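Local atomic coordinates of alcohol dehydrogenase, zinc-containing (PDB entry 5YLN), a protein that binds zinc ions and probably catalyses the NAD+-dependent oxidation of alcohols. Residues Ala32-Lys38 / Ile67-Val73; Gln124-Leu128 / Asn351-Glu355; Lys198-Leu204 / Ala217-Ser223; Ala229-Tyr234 / Phe257-Ile262. All blocks are in the same frame, centred on the assembly; numbering follows the deposited sequence.

Interaction 1 of 4, residues Ala32-Lys38 / Ile67-Val73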
loop_
_atom_site.group_PDB
_atom_site.type_symbol
_atom_site.label_atom_id
_atom_site.label_comp_id
_atom_site.label_asym_id
_atom_site.label_seq_id
_atom_site.Cartn_x
_atom_site.Cartn_y
_atom_site.Cartn_z
ATOM N N ALA A 32 -22.392 21.809 -19.084
ATOM C CA ALA A 32 -22.709 23.213 -18.702
ATOM C C ALA A 32 -21.594 24.317 -18.863
ATOM O O ALA A 32 -20.389 24.034 -18.952
ATOM C CB ALA A 32 -23.199 23.236 -17.266
ATOM N N ILE A 33 -22.033 25.582 -18.879
ATOM C CA ILE A 33 -21.154 26.750 -18.790
ATOM C C ILE A 33 -21.397 27.419 -17.445
ATOM O O ILE A 33 -22.540 27.758 -17.104
ATOM C CB ILE A 33 -21.390 27.760 -19.928
ATOM C CG1 ILE A 33 -21.129 27.151 -21.315
ATOM C CG2 ILE A 33 -20.555 29.038 -19.702
ATOM C CD1 ILE A 33 -19.798 26.414 -21.466
ATOM N N VAL A 34 -20.322 27.628 -16.691
ATOM C CA VAL A 34 -20.377 28.199 -15.353
ATOM C C VAL A 34 -19.646 29.535 -15.350
ATOM O O VAL A 34 -18.563 29.663 -15.932
ATOM C CB VAL A 34 -19.776 27.224 -14.313
ATOM C CG1 VAL A 34 -19.777 27.835 -12.929
ATOM C CG2 VAL A 34 -20.556 25.912 -14.310
ATOM N N ARG A 35 -20.250 30.531 -14.707
ATOM C CA ARG A 35 -19.585 31.805 -14.453
ATOM C C ARG A 35 -18.823 31.707 -13.137
ATOM O O ARG A 35 -19.435 31.503 -12.079
ATOM C CB ARG A 35 -20.592 32.953 -14.396
ATOM C CG ARG A 35 -19.974 34.237 -13.849
ATOM C CD ARG A 35 -20.825 35.483 -14.135
ATOM N NE ARG A 35 -22.199 35.365 -13.648
ATOM C CZ ARG A 35 -22.563 35.538 -12.379
ATOM N NH1 ARG A 35 -21.651 35.809 -11.451
ATOM N NH2 ARG A 35 -23.843 35.429 -12.030
ATOM N N ILE A 36 -17.494 31.841 -13.196
ATOM C CA ILE A 36 -16.692 31.721 -11.983
ATOM C C ILE A 36 -16.973 32.909 -11.072
ATOM O O ILE A 36 -16.944 34.069 -11.504
ATOM C CB ILE A 36 -15.191 31.621 -12.309
ATOM C CG1 ILE A 36 -14.868 30.394 -13.163
ATOM C CG2 ILE A 36 -14.377 31.583 -11.032
ATOM C CD1 ILE A 36 -15.242 29.079 -12.528
ATOM N N VAL A 37 -17.267 32.618 -9.807
ATOM C CA VAL A 37 -17.405 33.637 -8.765
ATOM C C VAL A 37 -16.106 33.807 -7.987
ATOM O O VAL A 37 -15.639 34.927 -7.800
ATOM C CB VAL A 37 -18.584 33.288 -7.824
ATOM C CG1 VAL A 37 -18.587 34.182 -6.594
ATOM C CG2 VAL A 37 -19.913 33.396 -8.568
ATOM N N LYS A 38 -15.506 32.699 -7.534
ATOM C CA LYS A 38 -14.275 32.735 -6.758
ATOM C C LYS A 38 -13.423 31.519 -7.088
ATOM O O LYS A 38 -13.941 30.443 -7.372
ATOM C CB LYS A 38 -14.544 32.775 -5.251
ATOM C CG LYS A 38 -14.856 34.153 -4.712
ATOM C CD LYS A 38 -15.403 34.073 -3.292
ATOM C CE LYS A 38 -15.940 35.444 -2.873
ATOM N NZ LYS A 38 -16.242 35.513 -1.432
ATOM N N ILE A 67 -15.825 28.033 -7.202
ATOM C CA ILE A 67 -17.281 28.067 -7.130
ATOM C C ILE A 67 -17.768 29.074 -8.165
ATOM O O ILE A 67 -17.047 30.004 -8.564
ATOM C CB ILE A 67 -17.811 28.465 -5.733
ATOM C CG1 ILE A 67 -17.233 29.826 -5.315
ATOM C CG2 ILE A 67 -17.519 27.403 -4.695
ATOM C CD1 ILE A 67 -17.971 30.501 -4.160
ATOM N N GLY A 68 -19.014 28.899 -8.581
ATOM C CA GLY A 68 -19.606 29.826 -9.520
ATOM C C GLY A 68 -21.108 29.671 -9.633
ATOM O O GLY A 68 -21.759 29.075 -8.773
ATOM N N ILE A 69 -21.642 30.225 -10.717
ATOM C CA ILE A 69 -23.076 30.282 -10.981
ATOM C C ILE A 69 -23.327 29.752 -12.384
ATOM O O ILE A 69 -22.700 30.220 -13.343
ATOM C CB ILE A 69 -23.614 31.719 -10.815
ATOM C CG1 ILE A 69 -23.563 32.112 -9.331
ATOM C CG2 ILE A 69 -25.025 31.859 -11.405
ATOM C CD1 ILE A 69 -23.914 33.537 -9.065
ATOM N N VAL A 70 -24.211 28.747 -12.495
ATOM C CA VAL A 70 -24.543 28.167 -13.791
ATOM C C VAL A 70 -25.137 29.240 -14.691
ATOM O O VAL A 70 -26.059 29.966 -14.294
ATOM C CB VAL A 70 -25.507 26.982 -13.620
ATOM C CG1 VAL A 70 -25.941 26.465 -14.964
ATOM C CG2 VAL A 70 -24.854 25.861 -12.800
ATOM N N GLU A 71 -24.582 29.368 -15.901
ATOM C CA GLU A 71 -25.081 30.277 -16.926
ATOM C C GLU A 71 -25.911 29.572 -17.987
ATOM O O GLU A 71 -26.863 30.157 -18.512
ATOM C CB GLU A 71 -23.908 30.992 -17.622
ATOM C CG GLU A 71 -23.196 32.030 -16.773
ATOM C CD GLU A 71 -23.813 33.424 -16.910
ATOM O OE1 GLU A 71 -24.336 33.737 -18.004
ATOM O OE2 GLU A 71 -23.766 34.199 -15.925
ATOM N N GLU A 72 -25.571 28.325 -18.300
ATOM C CA GLU A 72 -26.195 27.579 -19.379
ATOM C C GLU A 72 -25.895 26.106 -19.157
ATOM O O GLU A 72 -24.842 25.750 -18.618
ATOM C CB GLU A 72 -25.682 28.049 -20.753
ATOM C CG GLU A 72 -26.312 27.322 -21.944
ATOM C CD GLU A 72 -25.816 27.836 -23.289
ATOM O OE1 GLU A 72 -24.782 28.532 -23.302
ATOM O OE2 GLU A 72 -26.460 27.550 -24.328
ATOM N N VAL A 73 -26.844 25.256 -19.555
ATOM C CA VAL A 73 -26.681 23.814 -19.490
ATOM C C VAL A 73 -27.069 23.249 -20.847
ATOM O O VAL A 73 -27.820 23.867 -21.605
ATOM C CB VAL A 73 -27.525 23.153 -18.366
ATOM C CG1 VAL A 73 -27.032 23.574 -16.964
ATOM C CG2 VAL A 73 -29.031 23.471 -18.547
#
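Residues Ile33-Lys38 and Ile67-Glu72 pair as antiparallel strands whose axes come within 4.3 Å with 150° between their directions, and the register slips by one residue at two places. Midway, Arg35 and Ile69 form a hydrogen-bonded pair, with Arg35 N 2.8 Å from Ile69 O. At one slip Ile67 O accepts twice, from Val37 N at 2.9 Å and Lys38 N at 3.3 Å. At the other, Ile33 O takes Glu71 N at 2.9 Å and, weakly, Glu72 N.

The extra residue at each slip points its side chain toward the opposite strand, and that shapes the packing. Glu71 bends back at chi2 (-90°) to bring its carboxylate over to Arg35; the salt bridge runs from Arg35 NE to Glu71 OE2 at 3.0 Å. The oxygen sits in the guanidinium plane and is met on its anti side, with the two planar groups turned 73° apart. Arg35 rises alongside Ile69, pointing the same way, so that Ile69 CD1 lies 3.5 Å from Arg35 NH2 and Ile69 CB covers the rim of one guanidinium face. Val37 slants across Ile69 as well, its CG2 3.9 Å from Ile69 CG1.

Two classic beta bulges thus bracket this antiparallel strand pair in the GroES-like domain, just beyond the zinc ligand His64.

Interaction 2 of 4, residues Gln124-Leu128 / Asn351-Glu355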
loop_
_atom_site.group_PDB
_atom_site.type_symbol
_atom_site.label_atom_id
_atom_site.label_comp_id
_atom_site.label_asym_id
_atom_site.label_seq_id
_atom_site.Cartn_x
_atom_site.Cartn_y
_atom_site.Cartn_z
ATOM N N GLN A 124 -9.297 29.668 -13.776
ATOM C CA GLN A 124 -8.788 31.033 -13.601
ATOM C C GLN A 124 -9.161 31.876 -14.819
ATOM O O GLN A 124 -8.320 32.259 -15.643
ATOM C CB GLN A 124 -7.285 31.023 -13.361
ATOM C CG GLN A 124 -6.987 30.571 -11.952
ATOM C CD GLN A 124 -5.584 30.061 -11.754
ATOM O OE1 GLN A 124 -4.720 30.309 -12.568
ATOM N NE2 GLN A 124 -5.354 29.339 -10.661
ATOM N N ALA A 125 -10.468 32.140 -14.907
ATOM C CA ALA A 125 -11.105 32.846 -16.008
ATOM C C ALA A 125 -12.499 33.248 -15.556
ATOM O O ALA A 125 -12.956 32.860 -14.477
ATOM C CB ALA A 125 -11.183 31.976 -17.263
ATOM N N GLU A 126 -13.196 33.986 -16.430
ATOM C CA GLU A 126 -14.537 34.460 -16.095
ATOM C C GLU A 126 -15.578 33.350 -16.194
ATOM O O GLU A 126 -16.485 33.269 -15.356
ATOM C CB GLU A 126 -14.952 35.607 -17.010
ATOM C CG GLU A 126 -14.215 36.912 -16.797
ATOM C CD GLU A 126 -14.667 37.989 -17.796
ATOM O OE1 GLU A 126 -15.855 38.365 -17.750
ATOM O OE2 GLU A 126 -13.845 38.425 -18.637
ATOM N N TYR A 127 -15.498 32.532 -17.244
ATOM C CA TYR A 127 -16.453 31.465 -17.496
ATOM C C TYR A 127 -15.693 30.172 -17.734
ATOM O O TYR A 127 -14.536 30.177 -18.170
ATOM C CB TYR A 127 -17.370 31.767 -18.700
ATOM C CG TYR A 127 -18.192 33.036 -18.555
ATOM C CD1 TYR A 127 -17.695 34.276 -18.979
ATOM C CD2 TYR A 127 -19.458 33.002 -17.993
ATOM C CE1 TYR A 127 -18.457 35.436 -18.839
ATOM C CE2 TYR A 127 -20.228 34.162 -17.851
ATOM C CZ TYR A 127 -19.726 35.364 -18.267
ATOM O OH TYR A 127 -20.516 36.478 -18.097
ATOM N N LEU A 128 -16.372 29.061 -17.469
ATOM C CA LEU A 128 -15.780 27.735 -17.522
ATOM C C LEU A 128 -16.745 26.780 -18.209
ATOM O O LEU A 128 -17.912 26.697 -17.824
ATOM C CB LEU A 128 -15.456 27.247 -16.105
ATOM C CG LEU A 128 -15.080 25.774 -15.926
ATOM C CD1 LEU A 128 -13.684 25.523 -16.491
ATOM C CD2 LEU A 128 -15.161 25.391 -14.454
ATOM N N ASN A 351 -14.013 37.067 -8.885
ATOM C CA ASN A 351 -14.290 37.554 -10.237
ATOM C C ASN A 351 -14.918 38.946 -10.143
ATOM O O ASN A 351 -16.130 39.095 -9.959
ATOM C CB ASN A 351 -15.197 36.584 -10.987
ATOM C CG ASN A 351 -15.478 37.023 -12.424
ATOM O OD1 ASN A 351 -15.114 38.137 -12.839
ATOM N ND2 ASN A 351 -16.130 36.161 -13.181
ATOM N N ASP A 352 -14.086 39.971 -10.294
ATOM C CA ASP A 352 -14.522 41.358 -10.286
ATOM C C ASP A 352 -14.836 41.870 -11.685
ATOM O O ASP A 352 -15.074 43.067 -11.846
ATOM C CB ASP A 352 -13.449 42.253 -9.647
ATOM C CG ASP A 352 -12.126 42.241 -10.430
ATOM O OD1 ASP A 352 -11.808 41.182 -11.020
ATOM O OD2 ASP A 352 -11.405 43.277 -10.454
ATOM N N ILE A 353 -14.836 41.003 -12.694
ATOM C CA ILE A 353 -14.957 41.422 -14.086
ATOM C C ILE A 353 -16.342 41.133 -14.642
ATOM O O ILE A 353 -16.932 41.987 -15.303
ATOM C CB ILE A 353 -13.859 40.751 -14.951
ATOM C CG1 ILE A 353 -12.459 41.149 -14.460
ATOM C CG2 ILE A 353 -14.029 41.135 -16.437
ATOM C CD1 ILE A 353 -11.306 40.434 -15.158
ATOM N N SER A 354 -16.884 39.951 -14.366
ATOM C CA SER A 354 -18.095 39.508 -15.037
ATOM C C SER A 354 -19.341 40.188 -14.469
ATOM O O SER A 354 -19.428 40.481 -13.273
ATOM C CB SER A 354 -18.241 37.992 -14.919
ATOM O OG SER A 354 -17.122 37.296 -15.460
ATOM N N GLU A 355 -20.310 40.436 -15.349
ATOM C CA GLU A 355 -21.663 40.811 -14.969
ATOM C C GLU A 355 -22.596 39.610 -15.104
ATOM O O GLU A 355 -22.369 38.717 -15.925
ATOM C CB GLU A 355 -22.177 41.958 -15.835
ATOM C CG GLU A 355 -22.235 43.295 -15.122
ATOM C CD GLU A 355 -22.527 44.432 -16.079
ATOM O OE1 GLU A 355 -22.103 44.339 -17.254
ATOM O OE2 GLU A 355 -23.183 45.412 -15.660
#
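Glu126 and Ser354 bring the two backbones to their nearest, 6.3 Å between CA atoms; there is no strand pairing here, because 351-355 is a turn past the end of strand 347-350 and 124-128 is only entering strand 127-129. Side chains therefore do the joining. Glu126 reaches over with its chain extended beyond CG, and its OE1 accepts a hydrogen bond from Ser354 OG at 2.8 Å, using the anti lone pair. The same hydroxyl accepts from Asn351 ND2 at 2.7 Å, nearly in the amide plane, so Ser354 OG accepts from the amide and donates to the carboxylate, which fixes its rotation.

Asn351 also shapes the turn. With CG anti to the backbone N (chi1 -178°), its OD1 receives Ile353 N at 2.9 Å, an Asx turn, and Ser354 N at 3.0 Å, the latter from above the carbonyl plane. Ile353 then crosses Glu126 at about a right angle, laying CG2 3.5 Å from Glu126 CD. The Tyr127 ring also approaches Ser354, obliquely, and Tyr127 OH stands 3.6 Å from Glu355 O.

Around this surface contact, Glu126 OE2 is taken by Lys6 N of strand 4-12, and Asn351 ND2 also donates to Ile36 O. Strand 33-39 lies alongside, with Arg35 touching both Tyr127 and Ser354, while Lys23 makes a cation-pi contact with Tyr127.

Interaction 3 of 4, residues Lys198-Leu204 / Ala217-Ser223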
loop_
_atom_site.group_PDB
_atom_site.type_symbol
_atom_site.label_atom_id
_atom_site.label_comp_id
_atom_site.label_asym_id
_atom_site.label_seq_id
_atom_site.Cartn_x
_atom_site.Cartn_y
_atom_site.Cartn_z
ATOM N N LYS A 198 -2.170 11.321 18.377
ATOM C CA LYS A 198 -1.034 12.185 18.086
ATOM C C LYS A 198 -1.092 12.620 16.633
ATOM O O LYS A 198 -1.253 11.794 15.725
ATOM C CB LYS A 198 0.297 11.480 18.370
ATOM C CG LYS A 198 0.577 11.302 19.846
ATOM C CD LYS A 198 1.984 10.816 20.101
ATOM C CE LYS A 198 2.307 10.916 21.580
ATOM N NZ LYS A 198 1.443 10.040 22.413
ATOM N N LEU A 199 -0.980 13.921 16.432
ATOM C CA LEU A 199 -0.903 14.552 15.125
ATOM C C LEU A 199 0.384 15.356 15.141
ATOM O O LEU A 199 0.418 16.480 15.658
ATOM C CB LEU A 199 -2.101 15.446 14.858
ATOM C CG LEU A 199 -3.298 14.816 14.181
ATOM C CD1 LEU A 199 -4.467 15.792 14.240
ATOM C CD2 LEU A 199 -2.943 14.498 12.767
ATOM N N ILE A 200 1.431 14.772 14.585
ATOM C CA ILE A 200 2.770 15.332 14.640
ATOM C C ILE A 200 3.045 16.022 13.305
ATOM O O ILE A 200 3.101 15.370 12.257
ATOM C CB ILE A 200 3.794 14.232 14.939
ATOM C CG1 ILE A 200 3.336 13.446 16.175
ATOM C CG2 ILE A 200 5.184 14.837 15.101
ATOM C CD1 ILE A 200 3.970 12.070 16.337
ATOM N N MET A 201 3.176 17.347 13.316
ATOM C CA MET A 201 3.543 18.058 12.098
ATOM C C MET A 201 5.058 18.142 12.018
ATOM O O MET A 201 5.717 18.528 12.990
ATOM C CB MET A 201 2.933 19.461 12.046
ATOM C CG MET A 201 3.060 20.142 10.661
ATOM S SD MET A 201 1.879 19.533 9.413
ATOM C CE MET A 201 0.567 19.112 10.496
ATOM N N VAL A 202 5.603 17.767 10.863
ATOM C CA VAL A 202 7.040 17.795 10.600
ATOM C C VAL A 202 7.285 18.735 9.431
ATOM O O VAL A 202 6.629 18.610 8.387
ATOM C CB VAL A 202 7.585 16.384 10.300
ATOM C CG1 VAL A 202 9.113 16.416 10.075
ATOM C CG2 VAL A 202 7.236 15.459 11.434
ATOM N N ASP A 203 8.210 19.683 9.617
ATOM C CA ASP A 203 8.566 20.671 8.602
ATOM C C ASP A 203 9.890 21.332 9.007
ATOM O O ASP A 203 10.377 21.159 10.128
ATOM C CB ASP A 203 7.431 21.692 8.427
ATOM C CG ASP A 203 7.507 22.446 7.111
ATOM O OD1 ASP A 203 8.513 23.150 6.891
ATOM O OD2 ASP A 203 6.568 22.337 6.295
ATOM N N LEU A 204 10.477 22.082 8.071
ATOM C CA LEU A 204 11.679 22.878 8.335
ATOM C C LEU A 204 11.349 24.259 8.888
ATOM O O LEU A 204 12.066 24.767 9.753
ATOM C CB LEU A 204 12.509 23.037 7.056
ATOM C CG LEU A 204 12.774 21.780 6.216
ATOM C CD1 LEU A 204 13.199 22.148 4.796
ATOM C CD2 LEU A 204 13.823 20.885 6.868
ATOM N N ALA A 217 -2.667 20.466 15.391
ATOM C CA ALA A 217 -1.607 19.495 15.607
ATOM C C ALA A 217 -1.305 19.407 17.095
ATOM O O ALA A 217 -1.350 20.407 17.816
ATOM C CB ALA A 217 -0.336 19.874 14.844
ATOM N N THR A 218 -0.967 18.202 17.548
ATOM C CA THR A 218 -0.639 18.006 18.956
ATOM C C THR A 218 0.831 18.235 19.249
ATOM O O THR A 218 1.164 18.664 20.359
ATOM C CB THR A 218 -1.059 16.600 19.412
ATOM O OG1 THR A 218 -0.242 15.606 18.778
ATOM C CG2 THR A 218 -2.540 16.346 19.043
ATOM N N HIS A 219 1.721 17.969 18.281
ATOM C CA HIS A 219 3.154 18.220 18.419
ATOM C C HIS A 219 3.732 18.733 17.112
ATOM O O HIS A 219 3.231 18.434 16.023
ATOM C CB HIS A 219 3.963 16.969 18.781
ATOM C CG HIS A 219 3.396 16.177 19.910
ATOM N ND1 HIS A 219 2.171 15.542 19.835
ATOM C CD2 HIS A 219 3.884 15.918 21.147
ATOM C CE1 HIS A 219 1.927 14.935 20.983
ATOM N NE2 HIS A 219 2.951 15.142 21.794
ATOM N N LYS A 220 4.826 19.469 17.227
ATOM C CA LYS A 220 5.615 19.863 16.075
ATOM C C LYS A 220 7.005 19.263 16.197
ATOM O O LYS A 220 7.546 19.114 17.298
ATOM C CB LYS A 220 5.726 21.389 15.942
ATOM C CG LYS A 220 6.451 22.075 17.105
ATOM C CD LYS A 220 6.553 23.588 16.878
ATOM C CE LYS A 220 7.156 24.279 18.095
ATOM N NZ LYS A 220 7.336 25.740 17.833
ATOM N N VAL A 221 7.581 18.923 15.053
ATOM C CA VAL A 221 8.952 18.432 14.998
ATOM C C VAL A 221 9.626 19.139 13.839
ATOM O O VAL A 221 9.122 19.090 12.716
ATOM C CB VAL A 221 9.018 16.908 14.806
ATOM C CG1 VAL A 221 10.462 16.459 14.615
ATOM C CG2 VAL A 221 8.370 16.194 15.991
ATOM N N ASN A 222 10.737 19.817 14.108
ATOM C CA ASN A 222 11.477 20.498 13.058
ATOM C C ASN A 222 12.447 19.499 12.435
ATOM O O ASN A 222 13.232 18.860 13.143
ATOM C CB ASN A 222 12.212 21.718 13.612
ATOM C CG ASN A 222 12.651 22.683 12.517
ATOM O OD1 ASN A 222 13.297 22.292 11.553
ATOM N ND2 ASN A 222 12.260 23.938 12.645
ATOM N N SER A 223 12.381 19.347 11.116
ATOM C CA SER A 223 13.162 18.333 10.423
ATOM C C SER A 223 14.540 18.832 10.003
ATOM O O SER A 223 15.183 18.198 9.159
ATOM C CB SER A 223 12.393 17.821 9.206
ATOM O OG SER A 223 11.929 18.901 8.421
#
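His219 turns its imidazole toward the first strand, where Lys198 CG comes within 4.0 Å of His219 CE1 and Ile200 CG1 within 4.4 Å of His219 ND1, both approaching the ring obliquely. His219 ND1 and Thr218 OG1 share a 2.6 Å hydrogen bond; the same oxygen, standing between the backbone N and the carbonyl carbon (chi1 68°), accepts Leu199 N at 3.0 Å. A second flat group, the Asn222 amide, gives ND2 weakly to Leu204 O at 3.0 Å; its OD1 turns to Ser224.

Between these ends the strands run parallel, 26° apart, stitched by bonds such as Val221 N to Met201 O at 2.8 Å. Leu199 O is gripped by two donors, Thr218 N in the carbonyl plane and His219 N above it. Ile200 slants over Val221, CG2 to CG2 3.6 Å, while Val202 lies beside the same valine.

The beta-alpha-beta unit crosses over through helix 206-214, which with helix 182-191 covers the Met201 face, whereas helix 226-236 covers the Val221 face. Strand 219-222 is outermost in the chain's parallel sheet; strand 198-203 also pairs with 174-178, and Asp203 OD2 accepts Ser180 N in the glycine-rich turn after strand 174-178, as in Rossmann-type dinucleotide-binding domains.

Interaction 4 of 4, residues Ala229-Tyr234 / Phe257-Ile262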
loop_
_atom_site.group_PDB
_atom_site.type_symbol
_atom_site.label_atom_id
_atom_site.label_comp_id
_atom_site.label_asym_id
_atom_site.label_seq_id
_atom_site.Cartn_x
_atom_site.Cartn_y
_atom_site.Cartn_z
ATOM N N ALA A 229 15.058 14.538 14.478
ATOM C CA ALA A 229 13.613 14.484 14.283
ATOM C C ALA A 229 13.099 13.053 14.349
ATOM O O ALA A 229 12.064 12.782 14.973
ATOM C CB ALA A 229 13.236 15.115 12.946
ATOM N N ILE A 230 13.798 12.138 13.669
ATOM C CA ILE A 230 13.443 10.722 13.674
ATOM C C ILE A 230 13.465 10.180 15.098
ATOM O O ILE A 230 12.508 9.537 15.548
ATOM C CB ILE A 230 14.385 9.936 12.739
ATOM C CG1 ILE A 230 14.150 10.371 11.283
ATOM C CG2 ILE A 230 14.179 8.437 12.882
ATOM C CD1 ILE A 230 15.272 9.996 10.300
ATOM N N LYS A 231 14.545 10.464 15.839
ATOM C CA LYS A 231 14.595 10.113 17.258
ATOM C C LYS A 231 13.373 10.642 17.994
ATOM O O LYS A 231 12.682 9.902 18.694
ATOM C CB LYS A 231 15.855 10.674 17.908
ATOM C CG LYS A 231 17.108 9.859 17.684
ATOM C CD LYS A 231 18.163 10.228 18.735
ATOM C CE LYS A 231 19.554 10.386 18.132
ATOM N NZ LYS A 231 19.975 9.172 17.387
ATOM N N GLU A 232 13.093 11.933 17.827
ATOM C CA GLU A 232 12.008 12.570 18.552
ATOM C C GLU A 232 10.671 11.920 18.227
ATOM O O GLU A 232 9.823 11.750 19.106
ATOM C CB GLU A 232 11.987 14.061 18.218
ATOM C CG GLU A 232 10.850 14.814 18.866
ATOM C CD GLU A 232 11.038 16.316 18.797
ATOM O OE1 GLU A 232 12.097 16.760 18.272
ATOM O OE2 GLU A 232 10.127 17.040 19.271
ATOM N N ILE A 233 10.467 11.535 16.970
ATOM C CA ILE A 233 9.201 10.913 16.617
ATOM C C ILE A 233 9.106 9.514 17.221
ATOM O O ILE A 233 8.036 9.096 17.681
ATOM C CB ILE A 233 9.016 10.919 15.091
ATOM C CG1 ILE A 233 8.753 12.357 14.625
ATOM C CG2 ILE A 233 7.872 9.982 14.674
ATOM C CD1 ILE A 233 8.861 12.554 13.122
ATOM N N TYR A 234 10.224 8.781 17.272
ATOM C CA TYR A 234 10.198 7.477 17.931
ATOM C C TYR A 234 10.017 7.624 19.436
ATOM O O TYR A 234 9.414 6.755 20.072
ATOM C CB TYR A 234 11.467 6.673 17.599
ATOM C CG TYR A 234 11.303 5.862 16.336
ATOM C CD1 TYR A 234 10.499 4.735 16.329
ATOM C CD2 TYR A 234 11.924 6.235 15.149
ATOM C CE1 TYR A 234 10.316 3.992 15.186
ATOM C CE2 TYR A 234 11.751 5.493 13.984
ATOM C CZ TYR A 234 10.934 4.378 14.008
ATOM O OH TYR A 234 10.745 3.616 12.869
ATOM N N PHE A 257 12.081 10.250 4.660
ATOM C CA PHE A 257 11.746 10.477 6.064
ATOM C C PHE A 257 10.561 9.604 6.491
ATOM O O PHE A 257 10.604 8.936 7.532
ATOM C CB PHE A 257 11.423 11.956 6.273
ATOM C CG PHE A 257 11.366 12.380 7.708
ATOM C CD1 PHE A 257 12.516 12.793 8.371
ATOM C CD2 PHE A 257 10.167 12.404 8.388
ATOM C CE1 PHE A 257 12.455 13.192 9.705
ATOM C CE2 PHE A 257 10.097 12.802 9.701
ATOM C CZ PHE A 257 11.234 13.190 10.370
ATOM N N CYS A 258 9.498 9.600 5.683
ATOM C CA CYS A 258 8.307 8.816 5.994
ATOM C C CYS A 258 8.639 7.348 6.204
ATOM O O CYS A 258 8.097 6.706 7.114
ATOM C CB CYS A 258 7.282 8.962 4.874
ATOM S SG CYS A 258 6.365 10.490 4.958
ATOM N N GLN A 259 9.530 6.795 5.377
ATOM C CA GLN A 259 9.773 5.364 5.477
ATOM C C GLN A 259 10.660 5.039 6.670
ATOM O O GLN A 259 10.688 3.887 7.107
ATOM C CB GLN A 259 10.343 4.810 4.162
ATOM C CG GLN A 259 11.764 5.149 3.860
ATOM C CD GLN A 259 12.245 4.503 2.557
ATOM O OE1 GLN A 259 11.651 3.533 2.065
ATOM N NE2 GLN A 259 13.330 5.042 1.996
ATOM N N LYS A 260 11.323 6.040 7.245
ATOM C CA LYS A 260 12.121 5.836 8.445
ATOM C C LYS A 260 11.314 5.903 9.747
ATOM O O LYS A 260 11.795 5.431 10.783
ATOM C CB LYS A 260 13.259 6.857 8.476
ATOM C CG LYS A 260 14.288 6.589 7.375
ATOM C CD LYS A 260 15.637 7.183 7.731
ATOM C CE LYS A 260 16.780 6.528 6.949
ATOM N NZ LYS A 260 16.377 6.174 5.562
ATOM N N ILE A 261 10.111 6.472 9.738
ATOM C CA ILE A 261 9.368 6.679 10.976
ATOM C C ILE A 261 8.128 5.817 11.069
ATOM O O ILE A 261 7.493 5.788 12.133
ATOM C CB ILE A 261 8.987 8.162 11.170
ATOM C CG1 ILE A 261 8.089 8.661 10.020
ATOM C CG2 ILE A 261 10.244 8.998 11.307
ATOM C CD1 ILE A 261 7.209 9.912 10.353
ATOM N N ILE A 262 7.762 5.122 9.999
ATOM C CA ILE A 262 6.547 4.341 9.995
ATOM C C ILE A 262 6.755 3.087 10.839
ATOM O O ILE A 262 7.821 2.470 10.819
ATOM C CB ILE A 262 6.146 4.018 8.546
ATOM C CG1 ILE A 262 4.706 3.540 8.494
ATOM C CG2 ILE A 262 7.118 3.037 7.899
ATOM C CD1 ILE A 262 3.709 4.610 8.895
#
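Ala229 opens the contact by setting its CB against the edge of the Phe257 ring, near the ring plane and 3.8 Å from Phe257 CZ. The ring reaches this far because Phe257 holds CG anti to its own backbone N (chi1 -167°), which carries it across to the other helix. One residue on, Ile230 slides past Phe257 in the opposite direction: its CG1 comes obliquely to the ring, 3.6 Å from Phe257 CE1, and also lies 4.1 Å from Ile261 CG2. Farther out, Ile230 CD1 rests on the aliphatic part of Lys260, 3.8 Å from Lys260 CD, while the charged end of that lysine goes to Asp256.

Helix 226-236 follows strand 219-222 in the chain, and helix 252-261 comes after strand 242-247. Both helices lie on the same side of the Rossmann-type parallel sheet, their short axes 10.4 Å apart at 37°, and the side chains between them also touch the sheet: Ala229 meets Val221, and Phe257 meets Ile178.

Ile233, a turn after Ala229, points toward the second helix and meets Phe257 head-on. Its CD1 butts the ring edge, 3.6 Å from Phe257 CE2, and its CG2 lies obliquely over Ile261, 4.1 Å from Ile261 CB. Tyr234 supplies the polar bond: its OH donates to Lys260 O at 3.0 Å, with the hydroxyl tilted 33° from the carbonyl plane and the carbonyl oxygen close to the plane of the phenol ring.

In the fold
Interactions 1 and 2 share one sheet: strand 33-39 lies between strands 66-72 and 127-129, and Val34 O and Ile36 N probably bond to Leu128 N and Glu126 O. The first is a partly buried strand pairing with a salt bridge on its Arg35 face; the second is a surface clasp of polar side chains near the chain's end. Interactions 3 and 4 lie far off, on the opposite side of the chain's centre, in the nucleotide-binding-type domain; the centres of interactions 1 and 3 are about 40 Å apart. There Val221 and Val202 pack on Ala229 and Ile233, so the backbone-bonded strands of interaction 3 form the floor for the buried, mostly apolar helix packing of interaction 4.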